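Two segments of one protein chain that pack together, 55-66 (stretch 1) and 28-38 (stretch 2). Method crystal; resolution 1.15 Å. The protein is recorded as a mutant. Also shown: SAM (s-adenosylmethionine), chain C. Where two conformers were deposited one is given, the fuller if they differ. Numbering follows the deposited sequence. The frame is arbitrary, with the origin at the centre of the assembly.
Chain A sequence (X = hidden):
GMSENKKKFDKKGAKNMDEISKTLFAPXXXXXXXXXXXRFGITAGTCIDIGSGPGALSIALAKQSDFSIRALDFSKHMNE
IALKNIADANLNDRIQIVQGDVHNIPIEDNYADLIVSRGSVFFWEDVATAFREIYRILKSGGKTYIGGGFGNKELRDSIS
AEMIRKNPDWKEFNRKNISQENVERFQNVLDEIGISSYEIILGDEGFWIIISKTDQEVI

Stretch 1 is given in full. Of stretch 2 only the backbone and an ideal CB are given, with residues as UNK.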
# COMPACT_ATOMS: atom_id res chain seq x y z
N GLY A 55 -8.94 2.07 3.91
CA GLY A 55 -9.34 2.14 2.52
C GLY A 55 -9.09 3.42 1.78
O GLY A 55 -9.55 3.56 0.64
N ALA A 56 -8.38 4.38 2.38
CA ALA A 56 -8.30 5.70 1.77
C ALA A 56 -7.58 5.72 0.43
O ALA A 56 -7.93 6.53 -0.41
CB ALA A 56 -7.69 6.72 2.73
N LEU A 57 -6.58 4.87 0.23
CA LEU A 57 -5.88 4.89 -1.07
C LEU A 57 -6.80 4.30 -2.15
O LEU A 57 -6.88 4.81 -3.26
CB LEU A 57 -4.53 4.15 -1.04
CG LEU A 57 -3.71 4.19 -2.32
CD1 LEU A 57 -3.44 5.65 -2.79
CD2 LEU A 57 -2.43 3.39 -2.12
N SER A 58 -7.51 3.24 -1.82
CA SER A 58 -8.47 2.65 -2.75
C SER A 58 -9.57 3.65 -3.13
O SER A 58 -9.98 3.75 -4.28
CB SER A 58 -9.09 1.38 -2.17
OG SER A 58 -8.19 0.29 -2.16
N ILE A 59 -10.10 4.34 -2.12
CA ILE A 59 -11.14 5.35 -2.35
C ILE A 59 -10.60 6.47 -3.28
O ILE A 59 -11.27 6.84 -4.25
CB ILE A 59 -11.69 5.89 -1.01
CG1 ILE A 59 -12.51 4.78 -0.30
CG2 ILE A 59 -12.45 7.17 -1.24
CD1 ILE A 59 -12.88 5.13 1.14
N ALA A 60 -9.38 6.94 -3.03
CA ALA A 60 -8.83 7.99 -3.85
C ALA A 60 -8.63 7.52 -5.29
O ALA A 60 -8.94 8.23 -6.24
CB ALA A 60 -7.51 8.48 -3.24
N LEU A 61 -8.14 6.30 -5.46
CA LEU A 61 -7.96 5.74 -6.81
C LEU A 61 -9.29 5.58 -7.53
O LEU A 61 -9.40 5.88 -8.72
CB LEU A 61 -7.19 4.41 -6.77
CG LEU A 61 -5.68 4.48 -6.65
CD1 LEU A 61 -5.11 3.13 -6.18
CD2 LEU A 61 -5.03 4.89 -7.99
N ALA A 62 -10.30 5.10 -6.82
CA ALA A 62 -11.62 4.93 -7.43
C ALA A 62 -12.16 6.25 -7.97
O ALA A 62 -12.77 6.32 -9.03
CB ALA A 62 -12.59 4.31 -6.43
N LYS A 63 -11.94 7.32 -7.22
CA LYS A 63 -12.48 8.62 -7.61
C LYS A 63 -11.78 9.23 -8.82
O LYS A 63 -12.35 10.10 -9.47
CB LYS A 63 -12.42 9.58 -6.43
CG LYS A 63 -13.39 9.24 -5.30
CD LYS A 63 -13.21 10.21 -4.16
CE LYS A 63 -14.12 9.93 -2.98
NZ LYS A 63 -13.74 10.83 -1.84
N GLN A 64 -10.60 8.74 -9.14
CA GLN A 64 -9.81 9.29 -10.24
C GLN A 64 -9.65 8.37 -11.43
O GLN A 64 -8.98 8.75 -12.38
CB GLN A 64 -8.41 9.69 -9.78
CG GLN A 64 -8.37 10.86 -8.85
CD GLN A 64 -6.96 11.29 -8.51
OE1 GLN A 64 -6.08 11.42 -9.37
NE2 GLN A 64 -6.77 11.60 -7.24
N SER A 65 -10.27 7.19 -11.42
CA SER A 65 -10.04 6.18 -12.46
C SER A 65 -11.25 5.30 -12.65
O SER A 65 -12.23 5.42 -11.91
CB SER A 65 -8.88 5.27 -12.05
OG SER A 65 -9.29 4.39 -10.99
N ASP A 66 -11.11 4.34 -13.56
CA ASP A 66 -12.14 3.35 -13.85
C ASP A 66 -11.74 1.94 -13.40
O ASP A 66 -12.29 0.96 -13.88
CB ASP A 66 -12.49 3.34 -15.35
CG ASP A 66 -12.86 4.70 -15.86
OD1 ASP A 66 -13.61 5.38 -15.18
OD2 ASP A 66 -12.38 5.09 -16.95
N UNK A 28 -3.00 13.27 1.28
CA UNK A 28 -1.97 12.50 0.57
C UNK A 28 -2.58 11.50 -0.39
O UNK A 28 -1.96 11.16 -1.40
CB UNK A 28 -1.07 11.77 1.57
N UNK A 29 -3.79 11.02 -0.10
CA UNK A 29 -4.32 9.90 -0.89
C UNK A 29 -4.64 10.32 -2.35
O UNK A 29 -4.24 9.61 -3.26
CB UNK A 29 -5.58 9.35 -0.22
N UNK A 30 -5.33 11.45 -2.56
CA UNK A 30 -5.52 11.87 -3.94
C UNK A 30 -4.21 12.17 -4.66
O UNK A 30 -4.12 11.97 -5.87
CB UNK A 30 -6.42 13.11 -3.98
N UNK A 31 -3.22 12.69 -3.95
CA UNK A 31 -1.93 13.01 -4.57
C UNK A 31 -1.22 11.71 -4.99
O UNK A 31 -0.69 11.61 -6.09
CB UNK A 31 -1.05 13.82 -3.61
N UNK A 32 -1.19 10.73 -4.10
CA UNK A 32 -0.55 9.47 -4.42
C UNK A 32 -1.29 8.81 -5.57
O UNK A 32 -0.66 8.26 -6.50
CB UNK A 32 -0.51 8.55 -3.20
N UNK A 33 -2.61 8.80 -5.54
CA UNK A 33 -3.39 8.23 -6.65
C UNK A 33 -3.06 8.90 -7.97
O UNK A 33 -2.87 8.26 -8.99
CB UNK A 33 -4.89 8.36 -6.37
N UNK A 34 -2.98 10.23 -7.95
CA UNK A 34 -2.63 10.98 -9.13
C UNK A 34 -1.23 10.64 -9.60
O UNK A 34 -0.99 10.48 -10.80
CB UNK A 34 -2.75 12.48 -8.86
N UNK A 35 -0.30 10.51 -8.67
CA UNK A 35 1.07 10.14 -9.01
C UNK A 35 1.09 8.79 -9.74
O UNK A 35 1.81 8.62 -10.74
CB UNK A 35 1.94 10.08 -7.75
N UNK A 36 0.30 7.82 -9.24
CA UNK A 36 0.26 6.49 -9.81
C UNK A 36 -0.34 6.53 -11.22
O UNK A 36 0.19 5.91 -12.17
CB UNK A 36 -0.54 5.55 -8.91
N UNK A 37 -1.44 7.23 -11.37
CA UNK A 37 -2.09 7.38 -12.68
C UNK A 37 -1.14 8.02 -13.67
O UNK A 37 -1.01 7.56 -14.81
CB UNK A 37 -3.37 8.21 -12.56
N UNK A 38 -0.49 9.09 -13.23
CA UNK A 38 0.41 9.82 -14.12
C UNK A 38 1.63 8.99 -14.48
O UNK A 38 2.13 9.08 -15.61
CB UNK A 38 0.85 11.14 -13.47
N SAM C . -2.81 1.59 3.32
CA SAM C . -3.50 2.33 4.40
C SAM C . -3.13 3.79 4.35
O SAM C . -2.12 4.13 3.72
OXT SAM C . -3.82 4.59 4.97
CB SAM C . -3.18 1.71 5.75
CG SAM C . -1.75 1.75 6.18
SD SAM C . -1.58 0.97 7.79
CE SAM C . -0.18 1.92 8.30
C5' SAM C . -0.85 -0.71 7.40
C4' SAM C . -1.83 -1.87 7.02
O4' SAM C . -1.25 -3.10 6.48
C3' SAM C . -2.80 -2.26 8.16
O3' SAM C . -4.11 -2.03 7.72
C2' SAM C . -2.51 -3.75 8.36
O2' SAM C . -3.56 -4.54 8.87
C1' SAM C . -2.02 -4.18 6.97
N9 SAM C . -1.16 -5.37 6.97
C8 SAM C . -0.01 -5.54 7.71
N7 SAM C . 0.59 -6.72 7.40
C5 SAM C . -0.22 -7.33 6.47
C6 SAM C . -0.15 -8.56 5.81
N6 SAM C . 0.78 -9.50 6.05
N1 SAM C . -1.11 -8.82 4.90
C2 SAM C . -2.13 -7.93 4.65
N3 SAM C . -2.27 -6.74 5.31
C4 SAM C . -1.30 -6.48 6.18

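The two helices cross at 57° with their axes 8.3 Å apart at closest approach.

Position 28 opens the helix with nothing of stretch 1 within 5.5 Å of its ideal CB, so this contact sets no rule there; the residue is Ile28.

Position 29 is tightly hemmed in. Its CA-to-CB bond points toward stretch 1, and the ideal CB lies 3.7 Å from both Ala56 O and Ala60 CB. A large group has a visible path past the methyl of Ala56, toward the SAM carboxylate. A small residue would fit, as would a flat ring, and a donor at its tip could reach the ligand. The deposited residue is Tyr29, chi1 m. Ala56 CB sits over one face of its ring, 3.4 Å from the centroid and only 6° off the normal, a CH-pi contact. Tyr29 OH donates a hydrogen bond to SAM OXT at 2.7 Å, so one side chain serves both the packing and the bound SAM.

At position 30 CB points sideways, 3.6 Å from Gln64 NE2 and 4.8 Å from Ala60 CB. Something compact is suited, and near a helix start proline is tolerable. It is Pro30, whose N lies 3.7 Å from Ala60 CB. The polar link belongs to the backbone: Gln64 NE2 donates to Pro30 O at 3.0 Å, although that oxygen also accepts the helical bond from the amide of position 34.

Position 31 points away, leaving the choice free as far as stretch 1 is concerned; it is Ile31.

Position 32 points sideways, with its CB 4.1 Å from Leu57 CD1. An aliphatic chain of moderate size suits, and Ile32 meets that methyl through CG2, with Ile32 CG2 to Leu57 CD1 at 3.9 Å.

Position 33 faces stretch 1 squarely. Its CB is 3.8 Å from both Leu61 CD2 and Gln64 NE2 and 4.0 Å from Ala60 C, which argues for alanine or something equally small. It is Ala33, whose CB stands 4.1 Å from Ala60 CB: alanine against alanine permits the close approach.

Position 34 points sideways, its CB 3.5 Å from Gln64 OE1. A long polar chain can leave for open space, and Glu34 does so, its end leading away.

Position 35, sideways and out of contact, is Asn35, whose ND2 is hydrogen-bonded elsewhere in the structure.

Position 36 points toward stretch 1, but its nearest visible neighbour is Leu61 CD2, 4.6 Å from CB. Leucine, isoleucine or valine would suit; Ile36 comes no nearer than 4.5 Å, from Ile36 CG2 to Leu61 CD2, covering surface at the edge of van der Waals reach.

At position 37 CB again points toward stretch 1, with 5.3 Å to Gln64 OE1, so there is room for a longer apolar chain. Ile37 extends CD1 to 3.6 Å from Gln64 CB and 4.3 Å from Ser65 CB. With 30, 33 and 34 it forms the hole that receives Gln64.

Position 38 is out of reach, and Asn38 makes no contact.

Stretch 2, residues 28-38: IYPIIAENIIN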
# COMPACT_ATOMS: atom_id res chain seq x y z
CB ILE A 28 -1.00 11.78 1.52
CG1 ILE A 28 -1.58 10.52 2.14
CG2 ILE A 28 -0.45 12.77 2.56
CD1 ILE A 28 -0.71 9.90 3.21
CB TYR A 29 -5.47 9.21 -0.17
CG TYR A 29 -5.04 8.69 1.18
CD1 TYR A 29 -4.32 7.53 1.29
CD2 TYR A 29 -5.38 9.35 2.34
CE1 TYR A 29 -3.90 7.05 2.52
CE2 TYR A 29 -4.96 8.89 3.58
CZ TYR A 29 -4.25 7.74 3.67
OH TYR A 29 -3.88 7.28 4.93
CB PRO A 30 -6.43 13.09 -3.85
CG PRO A 30 -6.53 13.40 -2.43
CD PRO A 30 -6.10 12.26 -1.61
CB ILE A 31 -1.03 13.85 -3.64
CG1 ILE A 31 -1.66 15.25 -3.42
CG2 ILE A 31 0.40 13.97 -4.15
CD1 ILE A 31 -1.73 16.11 -4.66
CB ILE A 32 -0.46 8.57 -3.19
CG1 ILE A 32 0.51 9.18 -2.15
CG2 ILE A 32 0.01 7.16 -3.59
CD1 ILE A 32 0.48 8.52 -0.77
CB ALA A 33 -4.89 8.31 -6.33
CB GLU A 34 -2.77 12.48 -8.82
CG GLU A 34 -2.35 13.39 -9.92
CD GLU A 34 -2.58 14.84 -9.60
OE1 GLU A 34 -2.18 15.32 -8.53
OE2 GLU A 34 -3.19 15.48 -10.42
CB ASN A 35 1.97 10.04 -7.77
CG ASN A 35 2.29 11.38 -7.17
OD1 ASN A 35 2.12 12.42 -7.82
ND2 ASN A 35 2.81 11.36 -5.94
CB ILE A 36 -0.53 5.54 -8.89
CG1 ILE A 36 0.23 5.33 -7.58
CG2 ILE A 36 -0.86 4.22 -9.60
CD1 ILE A 36 -0.66 4.77 -6.46
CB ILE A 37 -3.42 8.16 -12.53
CG1 ILE A 37 -4.43 7.28 -11.79
CG2 ILE A 37 -3.93 8.63 -13.91
CD1 ILE A 37 -5.66 7.99 -11.28
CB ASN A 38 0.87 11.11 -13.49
CG ASN A 38 -0.22 12.16 -13.44
OD1 ASN A 38 -1.28 12.00 -14.06
ND2 ASN A 38 0.00 13.23 -12.67
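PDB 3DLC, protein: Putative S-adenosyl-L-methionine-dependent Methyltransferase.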